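PDB 5JQC: Lmo1076 protein from Listeria monocytogenes serovar 1/2a, which probably hydrolyses bacterial cell-wall material as a secreted autolysin, represented here by a three-domain piece built of SH3-like GW modules. Local coordinates for residues I65-T70 / W76-L81; A114-G119 / A139-D144; I231-T236 / T240-Q245. All blocks are in the same frame, centred on the assembly; numbering follows the deposited sequence.

In the fold
The three contacts follow one another along the chain, one in each of the three SH3-like GW domains. Contacts 1 and 3 are counterparts, hairpins in the first and third domains with the same bonding pattern (L66 N to Q78 O and Q78 N to K67 O; I231 N to Q243 O and Q243 N to K232 O), yet their centres are about 61 Å apart, on opposite sides of the chain's centre. Contact 2 joins two loops of the middle domain, its centre about 41 Å from that of contact 1 and about 32 Å from that of contact 3. None touches another. Glycerols, probably from crystallisation, lie near the side chains of E68 and K232.

Contact 1. Residues I65-T70 / W76-L81; sequences ILKEGT and WVQFSL
L66 and K67 both bond to Q78 in this antiparallel beta hairpin, the pairing of strands 62-71 and 74-81 in the first SH3-like GW domain. Main-chain bonds set the register. L66 N reaches Q78 O at 2.8 Å, whereas Q78 N goes to K67 O. Q78 thus bonds to two successive residues, and L66 has a helix-like backbone conformation (phi -104°, psi -38°), a pattern resembling a classic beta bulge. Further along, G69 and W76 exchange a reciprocal pair of bonds, W76 N lying 2.8 Å from G69 O, and between the two sets V77 and E68 add CA-H...O contacts to K67 O and W76 O.

I65, V77, F79 and the aliphatic part of E68 pack on one face. I65 splits its branches: CD1 lies 3.6 Å from F79 CB, and CG2 lies 3.8 Å from V77 CB. The F79 ring, swung between its own N and carbonyl carbon (chi1 67°), leads away from the partner strand to meet Y58 and F94 edge-to-face. E68 runs alongside V77, with CG 3.7 Å from V77 CG1, and carries its carboxylate beyond to a salt bridge with K91 and a hydrogen bond with Y96.

On the other face K67 and Q78 lie side by side, both touching W88, and K67 bends at its last torsion to give NZ to N22. L66 points toward the partner strand and joins them from the pairing itself. Q78 extends with CG opposite its backbone N (chi1 178°), bringing its amide oxygen among carbons: OE1, buried with no polar partner in the model, lies 3.3 Å from L66 CB and 3.5 Å from K67 CG.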
ATOM      1  N   ILE A  65      14.884   2.654  18.677  1.00 57.87           N
ATOM      2  CA  ILE A  65      14.605   2.962  20.072  1.00 56.77           C
ATOM      3  C   ILE A  65      14.110   1.687  20.725  1.00 60.82           C
ATOM      4  O   ILE A  65      13.100   1.114  20.297  1.00 59.71           O
ATOM      5  CB  ILE A  65      13.583   4.098  20.219  1.00 56.79           C
ATOM      6  CG1 ILE A  65      14.051   5.339  19.460  1.00 55.75           C
ATOM      7  CG2 ILE A  65      13.374   4.434  21.688  1.00 55.04           C
ATOM      8  CD1 ILE A  65      15.350   5.929  19.978  1.00 55.25           C
ATOM      9  N   LEU A  66      14.812   1.261  21.778  1.00 63.78           N
ATOM     10  CA  LEU A  66      14.590  -0.017  22.439  1.00 62.49           C
ATOM     11  C   LEU A  66      13.857   0.103  23.768  1.00 56.36           C
ATOM     12  O   LEU A  66      13.047  -0.766  24.108  1.00 52.12           O
ATOM     13  CB  LEU A  66      15.933  -0.720  22.671  1.00 63.73           C
ATOM     14  CG  LEU A  66      16.674  -1.379  21.503  1.00 61.27           C
ATOM     15  CD1 LEU A  66      17.281  -0.358  20.563  1.00 63.74           C
ATOM     16  CD2 LEU A  66      17.752  -2.288  22.078  1.00 69.93           C
ATOM     17  N   LYS A  67      14.142   1.138  24.551  1.00 54.03           N
ATOM     18  CA  LYS A  67      13.529   1.288  25.861  1.00 53.73           C
ATOM     19  C   LYS A  67      13.291   2.766  26.108  1.00 49.29           C
ATOM     20  O   LYS A  67      13.953   3.622  25.517  1.00 49.42           O
ATOM     21  CB  LYS A  67      14.401   0.748  27.004  1.00 55.18           C
ATOM     22  CG  LYS A  67      14.904  -0.685  26.889  1.00 59.63           C
ATOM     23  CD  LYS A  67      15.744  -1.026  28.130  1.00 61.06           C
ATOM     24  CE  LYS A  67      16.440  -2.383  27.982  1.00 69.53           C
ATOM     25  NZ  LYS A  67      15.460  -3.493  27.866  1.00 71.73           N
ATOM     26  N   GLU A  68      12.345   3.056  27.000  1.00 48.12           N
ATOM     27  CA  GLU A  68      12.146   4.411  27.502  1.00 46.84           C
ATOM     28  C   GLU A  68      12.029   4.339  29.010  1.00 52.66           C
ATOM     29  O   GLU A  68      11.481   3.375  29.543  1.00 56.01           O
ATOM     30  CB  GLU A  68      10.891   5.077  26.936  1.00 48.03           C
ATOM     31  CG  GLU A  68      10.735   4.945  25.436  1.00 58.15           C
ATOM     32  CD  GLU A  68       9.733   5.943  24.874  1.00 68.70           C
ATOM     33  OE1 GLU A  68       9.085   6.635  25.695  1.00 71.41           O
ATOM     34  OE2 GLU A  68       9.601   6.029  23.623  1.00 70.40           O
ATOM     35  N   GLY A  69      12.525   5.370  29.689  1.00 56.33           N
ATOM     36  CA  GLY A  69      12.432   5.474  31.136  1.00 57.25           C
ATOM     37  C   GLY A  69      12.299   6.924  31.563  1.00 57.33           C
ATOM     38  O   GLY A  69      12.886   7.818  30.939  1.00 62.00           O
ATOM     39  N   THR A  70      11.515   7.183  32.602  1.00 50.32           N
ATOM     40  CA  THR A  70      11.272   8.550  33.032  1.00 52.47           C
ATOM     41  C   THR A  70      11.819   8.762  34.433  1.00 51.63           C
ATOM     42  O   THR A  70      11.897   7.826  35.234  1.00 51.71           O
ATOM     43  CB  THR A  70       9.776   8.897  32.991  1.00 52.03           C
ATOM     44  OG1 THR A  70       9.064   8.156  33.991  1.00 55.80           O
ATOM     45  CG2 THR A  70       9.207   8.588  31.615  1.00 48.72           C
ATOM     46  N   TRP A  76      14.204   9.510  29.175  1.00 52.80           N
ATOM     47  CA  TRP A  76      15.399   9.051  28.476  1.00 55.02           C
ATOM     48  C   TRP A  76      15.086   7.761  27.725  1.00 54.46           C
ATOM     49  O   TRP A  76      14.376   6.894  28.245  1.00 59.25           O
ATOM     50  CB  TRP A  76      16.561   8.853  29.471  1.00 54.74           C
ATOM     51  CG  TRP A  76      17.222  10.158  29.751  1.00 56.51           C
ATOM     52  CD1 TRP A  76      18.338  10.659  29.143  1.00 58.04           C
ATOM     53  CD2 TRP A  76      16.763  11.177  30.646  1.00 53.43           C
ATOM     54  NE1 TRP A  76      18.613  11.914  29.617  1.00 55.84           N
ATOM     55  CE2 TRP A  76      17.663  12.256  30.544  1.00 53.35           C
ATOM     56  CE3 TRP A  76      15.688  11.274  31.538  1.00 53.86           C
ATOM     57  CZ2 TRP A  76      17.530  13.415  31.306  1.00 51.50           C
ATOM     58  CZ3 TRP A  76      15.555  12.428  32.288  1.00 53.97           C
ATOM     59  CH2 TRP A  76      16.470  13.484  32.167  1.00 52.11           C
ATOM     60  N   VAL A  77      15.611   7.636  26.502  1.00 53.16           N
ATOM     61  CA  VAL A  77      15.356   6.467  25.665  1.00 54.63           C
ATOM     62  C   VAL A  77      16.677   5.812  25.264  1.00 58.26           C
ATOM     63  O   VAL A  77      17.668   6.491  24.974  1.00 59.96           O
ATOM     64  CB  VAL A  77      14.512   6.838  24.416  1.00 51.24           C
ATOM     65  CG1 VAL A  77      13.242   7.564  24.832  1.00 45.31           C
ATOM     66  CG2 VAL A  77      15.294   7.672  23.419  1.00 49.64           C
ATOM     67  N   GLN A  78      16.684   4.474  25.249  1.00 57.26           N
ATOM     68  CA  GLN A  78      17.858   3.692  24.857  1.00 59.33           C
ATOM     69  C   GLN A  78      17.826   3.434  23.356  1.00 59.58           C
ATOM     70  O   GLN A  78      16.982   2.672  22.876  1.00 57.76           O
ATOM     71  CB  GLN A  78      17.917   2.356  25.611  1.00 57.65           C
ATOM     72  CG  GLN A  78      19.092   1.472  25.198  1.00 56.95           C
ATOM     73  CD  GLN A  78      18.957   0.021  25.642  1.00 63.74           C
ATOM     74  OE1 GLN A  78      17.982  -0.649  25.316  1.00 68.91           O
ATOM     75  NE2 GLN A  78      19.942  -0.467  26.388  1.00 63.95           N
ATOM     76  N   PHE A  79      18.756   4.045  22.623  1.00 63.54           N
ATOM     77  CA  PHE A  79      18.821   3.944  21.176  1.00 66.08           C
ATOM     78  C   PHE A  79      20.045   3.151  20.743  1.00 75.25           C
ATOM     79  O   PHE A  79      21.036   3.045  21.471  1.00 79.89           O
ATOM     80  CB  PHE A  79      18.880   5.318  20.517  1.00 71.30           C
ATOM     81  CG  PHE A  79      20.154   6.068  20.798  1.00 72.31           C
ATOM     82  CD1 PHE A  79      20.419   6.563  22.068  1.00 69.07           C
ATOM     83  CD2 PHE A  79      21.082   6.291  19.795  1.00 72.27           C
ATOM     84  CE1 PHE A  79      21.582   7.247  22.328  1.00 67.19           C
ATOM     85  CE2 PHE A  79      22.251   6.986  20.057  1.00 68.87           C
ATOM     86  CZ  PHE A  79      22.496   7.459  21.327  1.00 68.81           C
ATOM     87  N   SER A  80      19.976   2.631  19.515  1.00 74.56           N
ATOM     88  CA  SER A  80      21.026   1.810  18.932  1.00 76.62           C
ATOM     89  C   SER A  80      21.299   2.255  17.504  1.00 74.95           C
ATOM     90  O   SER A  80      20.367   2.499  16.729  1.00 72.57           O
ATOM     91  CB  SER A  80      20.629   0.335  18.933  1.00 82.26           C
ATOM     92  OG  SER A  80      19.576   0.106  18.006  1.00 83.80           O
ATOM     93  N   LEU A  81      22.578   2.350  17.157  1.00 76.96           N
ATOM     94  CA  LEU A  81      23.003   2.712  15.812  1.00 78.97           C
ATOM     95  C   LEU A  81      23.500   1.460  15.102  1.00 82.64           C
ATOM     96  O   LEU A  81      24.449   0.815  15.566  1.00 82.05           O
ATOM     97  CB  LEU A  81      24.089   3.785  15.847  1.00 73.85           C
ATOM     98  CG  LEU A  81      24.529   4.229  14.458  1.00 71.70           C
ATOM     99  CD1 LEU A  81      23.339   4.764  13.688  1.00 74.05           C
ATOM    100  CD2 LEU A  81      25.624   5.262  14.568  1.00 74.00           C
TER

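Contact 2. Residues A114-G119 / A139-D144; sequences AGSTNG and AYQNKD
Q141 reaches over to the backbone of G115, its amide oxygen OE1 lying 2.8 Å from G115 N, and so joins two loops of the second SH3-like GW domain, one after strand 103-112 and one before strand 144-153. The bond is weak because the N-H points well off the oxygen (129° at the hydrogen), and its detail is somewhat doubtful, since A114 and G115 were modelled in two conformations. S116 stands beside the same amide, its OG 4.1 Å from Q141 CD. Q141 NE2 bonds to T113 O, so the side chain spans a carbonyl and, weakly, an N-H of the 113-115 backbone, which probably favours this rotation of the amide. A kink at the second torsion (chi2 59°) brings the group round to this position.

Each partner is shaped by its own loop. Q141 is the second residue of a type II beta turn from Y140 to K143, closed by K143 N to Y140 O at 3.1 Å, and N142 takes up the positive phi such a turn needs at its third position. On the other side G115 and S116 form a short 3-10 turn, and in the conformer described N118 ND2 meets A114 O at 3.1 Å, nearly straight (165°).

Further out, backbone bonds from N142 and K143 to I112 hold the type II turn against the end of strand 103-112, while A114 bonds to A175 and N118 to A137. The end of the Y140 side chain leads away from the 114-119 loop and packs on I112 of strand 103-112, V163 of strand 156-163 and I168 of strand 166-172.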
ATOM      1  N   ALA A 114      -4.018   7.541 -12.387  0.65 49.70           N
ATOM      2  CA  ALA A 114      -3.618   8.869 -11.956  0.65 46.25           C
ATOM      3  C   ALA A 114      -2.201   8.842 -11.408  0.65 49.94           C
ATOM      4  O   ALA A 114      -1.907   9.465 -10.386  0.65 55.24           O
ATOM      5  CB  ALA A 114      -4.590   9.432 -10.922  0.65 42.27           C
ATOM      6  N   GLY A 115      -1.302   8.107 -12.069  0.65 47.70           N
ATOM      7  CA  GLY A 115       0.095   8.135 -11.665  0.65 49.38           C
ATOM      8  C   GLY A 115       0.742   9.505 -11.804  0.65 54.18           C
ATOM      9  O   GLY A 115       1.686   9.829 -11.077  0.65 57.68           O
ATOM     10  N   SER A 116       0.249  10.332 -12.727  1.00 50.80           N
ATOM     11  CA  SER A 116       0.892  11.610 -12.985  1.00 59.98           C
ATOM     12  C   SER A 116       0.483  12.707 -12.003  1.00 60.04           C
ATOM     13  O   SER A 116       1.036  13.804 -12.076  1.00 60.15           O
ATOM     14  CB  SER A 116       0.617  12.059 -14.420  1.00 59.71           C
ATOM     15  OG  SER A 116      -0.768  12.036 -14.682  1.00 69.31           O
ATOM     16  N   THR A 117      -0.444  12.437 -11.076  1.00 55.01           N
ATOM     17  CA  THR A 117      -0.865  13.401 -10.067  1.00 51.82           C
ATOM     18  C   THR A 117      -0.605  12.883  -8.656  1.00 53.34           C
ATOM     19  O   THR A 117      -1.282  13.302  -7.718  1.00 53.81           O
ATOM     20  CB  THR A 117      -2.348  13.749 -10.245  1.00 49.88           C
ATOM     21  OG1 THR A 117      -3.155  12.590  -9.975  1.00 51.72           O
ATOM     22  CG2 THR A 117      -2.624  14.186 -11.674  1.00 49.83           C
ATOM     23  N   ASN A 118       0.336  11.943  -8.504  1.00 50.64           N
ATOM     24  CA  ASN A 118       0.745  11.384  -7.226  1.00 50.12           C
ATOM     25  C   ASN A 118       2.242  11.132  -7.250  1.00 50.34           C
ATOM     26  O   ASN A 118       2.791  10.695  -8.267  1.00 53.38           O
ATOM     27  CB  ASN A 118       0.037  10.051  -6.910  1.00 43.88           C
ATOM     28  CG  ASN A 118      -1.386  10.246  -6.481  1.00 52.86           C
ATOM     29  OD1 ASN A 118      -1.647  10.627  -5.327  1.00 57.64           O
ATOM     30  ND2 ASN A 118      -2.324  10.039  -7.407  1.00 43.78           N
ATOM     31  N   GLY A 119       2.888  11.372  -6.117  1.00 53.79           N
ATOM     32  CA  GLY A 119       4.289  11.045  -5.989  1.00 54.01           C
ATOM     33  C   GLY A 119       4.519   9.551  -5.924  1.00 49.15           C
ATOM     34  O   GLY A 119       3.606   8.749  -5.725  1.00 50.54           O
ATOM     35  N   ALA A 139       5.527   8.369 -15.343  1.00 60.92           N
ATOM     36  CA  ALA A 139       6.192   7.348 -16.147  1.00 59.63           C
ATOM     37  C   ALA A 139       5.385   6.069 -16.298  1.00 65.18           C
ATOM     38  O   ALA A 139       5.684   5.269 -17.196  1.00 65.14           O
ATOM     39  CB  ALA A 139       7.545   6.997 -15.527  1.00 56.46           C
ATOM     40  N   TYR A 140       4.405   5.828 -15.429  1.00 60.33           N
ATOM     41  CA  TYR A 140       3.616   4.606 -15.484  1.00 50.36           C
ATOM     42  C   TYR A 140       2.147   4.908 -15.709  1.00 48.49           C
ATOM     43  O   TYR A 140       1.290   4.065 -15.442  1.00 55.23           O
ATOM     44  CB  TYR A 140       3.805   3.801 -14.211  1.00 55.19           C
ATOM     45  CG  TYR A 140       5.245   3.585 -13.845  1.00 55.33           C
ATOM     46  CD1 TYR A 140       5.937   4.534 -13.115  1.00 53.65           C
ATOM     47  CD2 TYR A 140       5.909   2.428 -14.214  1.00 54.56           C
ATOM     48  CE1 TYR A 140       7.255   4.335 -12.762  1.00 59.13           C
ATOM     49  CE2 TYR A 140       7.226   2.219 -13.863  1.00 60.43           C
ATOM     50  CZ  TYR A 140       7.898   3.181 -13.143  1.00 61.91           C
ATOM     51  OH  TYR A 140       9.217   2.988 -12.779  1.00 68.51           O
ATOM     52  N   GLN A 141       1.838   6.104 -16.185  1.00 49.13           N
ATOM     53  CA  GLN A 141       0.449   6.456 -16.392  1.00 52.37           C
ATOM     54  C   GLN A 141      -0.184   5.503 -17.401  1.00 55.46           C
ATOM     55  O   GLN A 141       0.432   5.122 -18.401  1.00 62.32           O
ATOM     56  CB  GLN A 141       0.358   7.920 -16.829  1.00 52.25           C
ATOM     57  CG  GLN A 141      -1.032   8.458 -17.164  1.00 53.35           C
ATOM     58  CD  GLN A 141      -2.025   8.371 -16.027  1.00 59.35           C
ATOM     59  OE1 GLN A 141      -1.684   8.040 -14.885  1.00 59.59           O
ATOM     60  NE2 GLN A 141      -3.284   8.657 -16.345  1.00 66.02           N
ATOM     61  N   ASN A 142      -1.395   5.057 -17.089  1.00 59.62           N
ATOM     62  CA  ASN A 142      -2.194   4.171 -17.935  1.00 60.89           C
ATOM     63  C   ASN A 142      -1.548   2.813 -18.176  1.00 60.77           C
ATOM     64  O   ASN A 142      -2.022   2.060 -19.025  1.00 62.34           O
ATOM     65  CB  ASN A 142      -2.542   4.843 -19.263  1.00 61.92           C
ATOM     66  CG  ASN A 142      -3.575   5.938 -19.096  1.00 71.37           C
ATOM     67  OD1 ASN A 142      -4.541   5.792 -18.344  1.00 73.34           O
ATOM     68  ND2 ASN A 142      -3.376   7.053 -19.793  1.00 73.25           N
ATOM     69  N   LYS A 143      -0.519   2.436 -17.411  1.00 58.08           N
ATOM     70  CA  LYS A 143       0.059   1.099 -17.500  1.00 55.33           C
ATOM     71  C   LYS A 143      -0.671   0.131 -16.573  1.00 56.21           C
ATOM     72  O   LYS A 143      -1.229   0.525 -15.541  1.00 55.35           O
ATOM     73  CB  LYS A 143       1.550   1.093 -17.138  1.00 60.44           C
ATOM     74  CG  LYS A 143       2.442   1.897 -18.066  1.00 72.22           C
ATOM     75  CD  LYS A 143       3.850   1.295 -18.163  1.00 79.25           C
ATOM     76  CE  LYS A 143       4.607   1.866 -19.371  1.00 84.53           C
ATOM     77  NZ  LYS A 143       5.901   1.162 -19.642  1.00 87.57           N
ATOM     78  N   ASP A 144      -0.633  -1.147 -16.938  1.00 51.92           N
ATOM     79  CA  ASP A 144      -1.123  -2.189 -16.047  1.00 47.58           C
ATOM     80  C   ASP A 144      -0.120  -2.462 -14.943  1.00 50.10           C
ATOM     81  O   ASP A 144       1.091  -2.305 -15.119  1.00 54.20           O
ATOM     82  CB  ASP A 144      -1.398  -3.480 -16.817  1.00 51.42           C
ATOM     83  CG  ASP A 144      -2.777  -3.496 -17.419  1.00 60.56           C
ATOM     84  OD1 ASP A 144      -3.490  -2.467 -17.296  1.00 56.83           O
ATOM     85  OD2 ASP A 144      -3.136  -4.518 -18.030  1.00 66.48           O
TER

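Contact 3. Residues I231-T236 / T240-Q245; sequences IKQAKT and TWYQFQ
K232 gives its ammonium to Q243, NZ lying 3.0 Å from OE1 in the carbonyl plane, on a lone pair. The lysine lies alongside the extended glutamine, and bends at its last two torsions bring NZ to the amide oxygen. At the other end of the pairing, W241 NE1 donates to T236 OG1 at 3.2 Å, nearly straight (159°) and close to the ring plane; R238 N adds a weak bond to the same hydroxyl. Backbone bonds join these ends: A234 and W241 bond reciprocally, W241 N to A234 O being 2.8 Å, while Q243 O accepts from I231 N and Q243 N donates to K232 O.

Packing follows on both faces. Q233 CB sits 3.7 Å from Y242 CE1, the two side chains running together, and the tyrosine ring also meets W190 edge-to-face. I231 spreads between two glutamines, CD1 3.4 Å from Q243 OE1 and CG2 3.7 Å from Q245 CD. A234 and Q243 touch W253 of strand 249-255, and Y207 meets the W241 ring. With I231 and K232 both opposite Q243, this is a classic beta bulge in the 226-236/239-246 hairpin of an SH3-like GW domain.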
ATOM      1  N   ILE A 231     -21.564 -20.100 -24.802  1.00 62.18           N
ATOM      2  CA  ILE A 231     -20.523 -21.112 -24.610  1.00 60.83           C
ATOM      3  C   ILE A 231     -19.788 -21.005 -23.270  1.00 61.84           C
ATOM      4  O   ILE A 231     -19.199 -22.000 -22.826  1.00 65.43           O
ATOM      5  CB  ILE A 231     -19.493 -21.084 -25.763  1.00 58.94           C
ATOM      6  CG1 ILE A 231     -18.747 -19.748 -25.796  1.00 60.22           C
ATOM      7  CG2 ILE A 231     -20.173 -21.362 -27.105  1.00 59.36           C
ATOM      8  CD1 ILE A 231     -17.758 -19.596 -26.942  1.00 54.20           C
ATOM      9  N   LYS A 232     -19.795 -19.841 -22.616  1.00 59.19           N
ATOM     10  CA  LYS A 232     -19.138 -19.695 -21.321  1.00 54.67           C
ATOM     11  C   LYS A 232     -19.961 -18.790 -20.425  1.00 58.98           C
ATOM     12  O   LYS A 232     -20.661 -17.895 -20.904  1.00 63.76           O
ATOM     13  CB  LYS A 232     -17.723 -19.101 -21.437  1.00 55.40           C
ATOM     14  CG  LYS A 232     -16.706 -19.987 -22.140  1.00 59.09           C
ATOM     15  CD  LYS A 232     -15.294 -19.743 -21.605  1.00 60.42           C
ATOM     16  CE  LYS A 232     -14.405 -19.006 -22.602  1.00 63.80           C
ATOM     17  NZ  LYS A 232     -14.362 -19.712 -23.916  1.00 63.52           N
ATOM     18  N   GLN A 233     -19.849 -19.010 -19.120  1.00 56.12           N
ATOM     19  CA  GLN A 233     -20.378 -18.082 -18.132  1.00 58.40           C
ATOM     20  C   GLN A 233     -19.295 -17.737 -17.117  1.00 56.87           C
ATOM     21  O   GLN A 233     -18.429 -18.559 -16.786  1.00 57.32           O
ATOM     22  CB  GLN A 233     -21.601 -18.644 -17.406  1.00 64.12           C
ATOM     23  CG  GLN A 233     -21.260 -19.640 -16.321  1.00 64.20           C
ATOM     24  CD  GLN A 233     -22.482 -20.124 -15.579  1.00 68.08           C
ATOM     25  OE1 GLN A 233     -23.540 -19.484 -15.605  1.00 70.85           O
ATOM     26  NE2 GLN A 233     -22.349 -21.263 -14.918  1.00 71.06           N
ATOM     27  N   ALA A 234     -19.356 -16.497 -16.627  1.00 53.74           N
ATOM     28  CA  ALA A 234     -18.386 -15.978 -15.674  1.00 54.50           C
ATOM     29  C   ALA A 234     -19.100 -15.073 -14.676  1.00 60.55           C
ATOM     30  O   ALA A 234     -20.038 -14.350 -15.032  1.00 63.67           O
ATOM     31  CB  ALA A 234     -17.263 -15.209 -16.385  1.00 56.56           C
ATOM     32  N   LYS A 235     -18.669 -15.127 -13.416  1.00 57.84           N
ATOM     33  CA  LYS A 235     -19.236 -14.262 -12.388  1.00 57.88           C
ATOM     34  C   LYS A 235     -18.142 -13.389 -11.790  1.00 58.53           C
ATOM     35  O   LYS A 235     -17.093 -13.898 -11.379  1.00 56.69           O
ATOM     36  CB  LYS A 235     -19.931 -15.083 -11.290  1.00 64.33           C
ATOM     37  CG  LYS A 235     -20.696 -14.240 -10.269  1.00 68.68           C
ATOM     38  CD  LYS A 235     -21.586 -15.091  -9.360  1.00 75.64           C
ATOM     39  CE  LYS A 235     -20.855 -16.340  -8.783  1.00 81.62           C
ATOM     40  NZ  LYS A 235     -19.970 -16.082  -7.591  1.00 79.53           N
ATOM     41  N   THR A 236     -18.376 -12.072 -11.777  1.00 60.85           N
ATOM     42  CA  THR A 236     -17.607 -11.129 -10.963  1.00 55.28           C
ATOM     43  C   THR A 236     -18.525 -10.483  -9.932  1.00 58.13           C
ATOM     44  O   THR A 236     -19.756 -10.614  -9.978  1.00 60.00           O
ATOM     45  CB  THR A 236     -16.954 -10.020 -11.794  1.00 49.68           C
ATOM     46  OG1 THR A 236     -17.977  -9.191 -12.363  1.00 57.10           O
ATOM     47  CG2 THR A 236     -16.078 -10.574 -12.878  1.00 47.85           C
ATOM     48  N   THR A 240     -23.024 -11.349 -13.693  1.00 59.08           N
ATOM     49  CA  THR A 240     -22.789 -12.589 -14.414  1.00 57.51           C
ATOM     50  C   THR A 240     -22.841 -12.317 -15.907  1.00 60.44           C
ATOM     51  O   THR A 240     -23.781 -11.678 -16.402  1.00 57.52           O
ATOM     52  CB  THR A 240     -23.808 -13.661 -14.033  1.00 59.25           C
ATOM     53  OG1 THR A 240     -23.736 -13.912 -12.625  1.00 60.80           O
ATOM     54  CG2 THR A 240     -23.513 -14.938 -14.774  1.00 58.15           C
ATOM     55  N   TRP A 241     -21.835 -12.827 -16.617  1.00 62.47           N
ATOM     56  CA  TRP A 241     -21.583 -12.522 -18.016  1.00 57.27           C
ATOM     57  C   TRP A 241     -21.621 -13.815 -18.823  1.00 57.31           C
ATOM     58  O   TRP A 241     -21.144 -14.859 -18.368  1.00 54.58           O
ATOM     59  CB  TRP A 241     -20.230 -11.805 -18.135  1.00 57.16           C
ATOM     60  CG  TRP A 241     -20.084 -10.758 -17.019  1.00 64.99           C
ATOM     61  CD1 TRP A 241     -19.569 -10.951 -15.753  1.00 67.22           C
ATOM     62  CD2 TRP A 241     -20.523  -9.395 -17.060  1.00 59.66           C
ATOM     63  NE1 TRP A 241     -19.647  -9.784 -15.023  1.00 59.56           N
ATOM     64  CE2 TRP A 241     -20.222  -8.817 -15.803  1.00 60.07           C
ATOM     65  CE3 TRP A 241     -21.126  -8.602 -18.043  1.00 59.88           C
ATOM     66  CZ2 TRP A 241     -20.501  -7.492 -15.507  1.00 59.34           C
ATOM     67  CZ3 TRP A 241     -21.399  -7.278 -17.748  1.00 62.15           C
ATOM     68  CH2 TRP A 241     -21.091  -6.740 -16.488  1.00 65.19           C
ATOM     69  N   TYR A 242     -22.226 -13.751 -20.000  1.00 59.41           N
ATOM     70  CA  TYR A 242     -22.291 -14.887 -20.909  1.00 62.01           C
ATOM     71  C   TYR A 242     -21.429 -14.585 -22.123  1.00 58.43           C
ATOM     72  O   TYR A 242     -21.523 -13.496 -22.689  1.00 58.38           O
ATOM     73  CB  TYR A 242     -23.733 -15.168 -21.347  1.00 63.42           C
ATOM     74  CG  TYR A 242     -24.584 -15.763 -20.262  1.00 63.19           C
ATOM     75  CD1 TYR A 242     -23.999 -16.256 -19.113  1.00 63.08           C
ATOM     76  CD2 TYR A 242     -25.966 -15.845 -20.388  1.00 63.23           C
ATOM     77  CE1 TYR A 242     -24.750 -16.815 -18.112  1.00 65.55           C
ATOM     78  CE2 TYR A 242     -26.735 -16.404 -19.378  1.00 65.40           C
ATOM     79  CZ  TYR A 242     -26.115 -16.887 -18.242  1.00 68.34           C
ATOM     80  OH  TYR A 242     -26.841 -17.458 -17.218  1.00 75.77           O
ATOM     81  N   GLN A 243     -20.591 -15.536 -22.522  1.00 58.15           N
ATOM     82  CA  GLN A 243     -19.906 -15.439 -23.803  1.00 55.90           C
ATOM     83  C   GLN A 243     -20.795 -16.131 -24.830  1.00 61.59           C
ATOM     84  O   GLN A 243     -21.210 -17.272 -24.613  1.00 61.98           O
ATOM     85  CB  GLN A 243     -18.511 -16.065 -23.747  1.00 54.90           C
ATOM     86  CG  GLN A 243     -17.611 -15.617 -24.911  1.00 53.37           C
ATOM     87  CD  GLN A 243     -16.274 -16.344 -24.950  1.00 54.74           C
ATOM     88  OE1 GLN A 243     -16.206 -17.545 -24.700  1.00 63.59           O
ATOM     89  NE2 GLN A 243     -15.207 -15.623 -25.266  1.00 55.91           N
ATOM     90  N   PHE A 244     -21.135 -15.432 -25.914  1.00 62.41           N
ATOM     91  CA  PHE A 244     -22.128 -15.959 -26.837  1.00 62.05           C
ATOM     92  C   PHE A 244     -21.605 -15.954 -28.270  1.00 67.48           C
ATOM     93  O   PHE A 244     -20.597 -15.315 -28.598  1.00 67.59           O
ATOM     94  CB  PHE A 244     -23.461 -15.195 -26.726  1.00 63.72           C
ATOM     95  CG  PHE A 244     -23.411 -13.763 -27.212  1.00 72.02           C
ATOM     96  CD1 PHE A 244     -23.040 -12.736 -26.355  1.00 73.15           C
ATOM     97  CD2 PHE A 244     -23.775 -13.438 -28.517  1.00 75.93           C
ATOM     98  CE1 PHE A 244     -23.002 -11.416 -26.796  1.00 74.22           C
ATOM     99  CE2 PHE A 244     -23.746 -12.117 -28.964  1.00 77.90           C
ATOM    100  CZ  PHE A 244     -23.358 -11.106 -28.101  1.00 75.88           C
ATOM    101  N   GLN A 245     -22.315 -16.700 -29.122  1.00 72.29           N
ATOM    102  CA  GLN A 245     -21.955 -16.888 -30.523  1.00 73.99           C
ATOM    103  C   GLN A 245     -23.164 -16.666 -31.422  1.00 73.34           C
ATOM    104  O   GLN A 245     -24.278 -17.104 -31.113  1.00 73.85           O
ATOM    105  CB  GLN A 245     -21.416 -18.296 -30.782  1.00 74.19           C
ATOM    106  CG  GLN A 245     -20.077 -18.595 -30.166  1.00 72.45           C
ATOM    107  CD  GLN A 245     -19.604 -19.987 -30.531  1.00 75.93           C
ATOM    108  OE1 GLN A 245     -20.413 -20.899 -30.740  1.00 76.42           O
ATOM    109  NE2 GLN A 245     -18.289 -20.159 -30.624  1.00 74.50           N
TER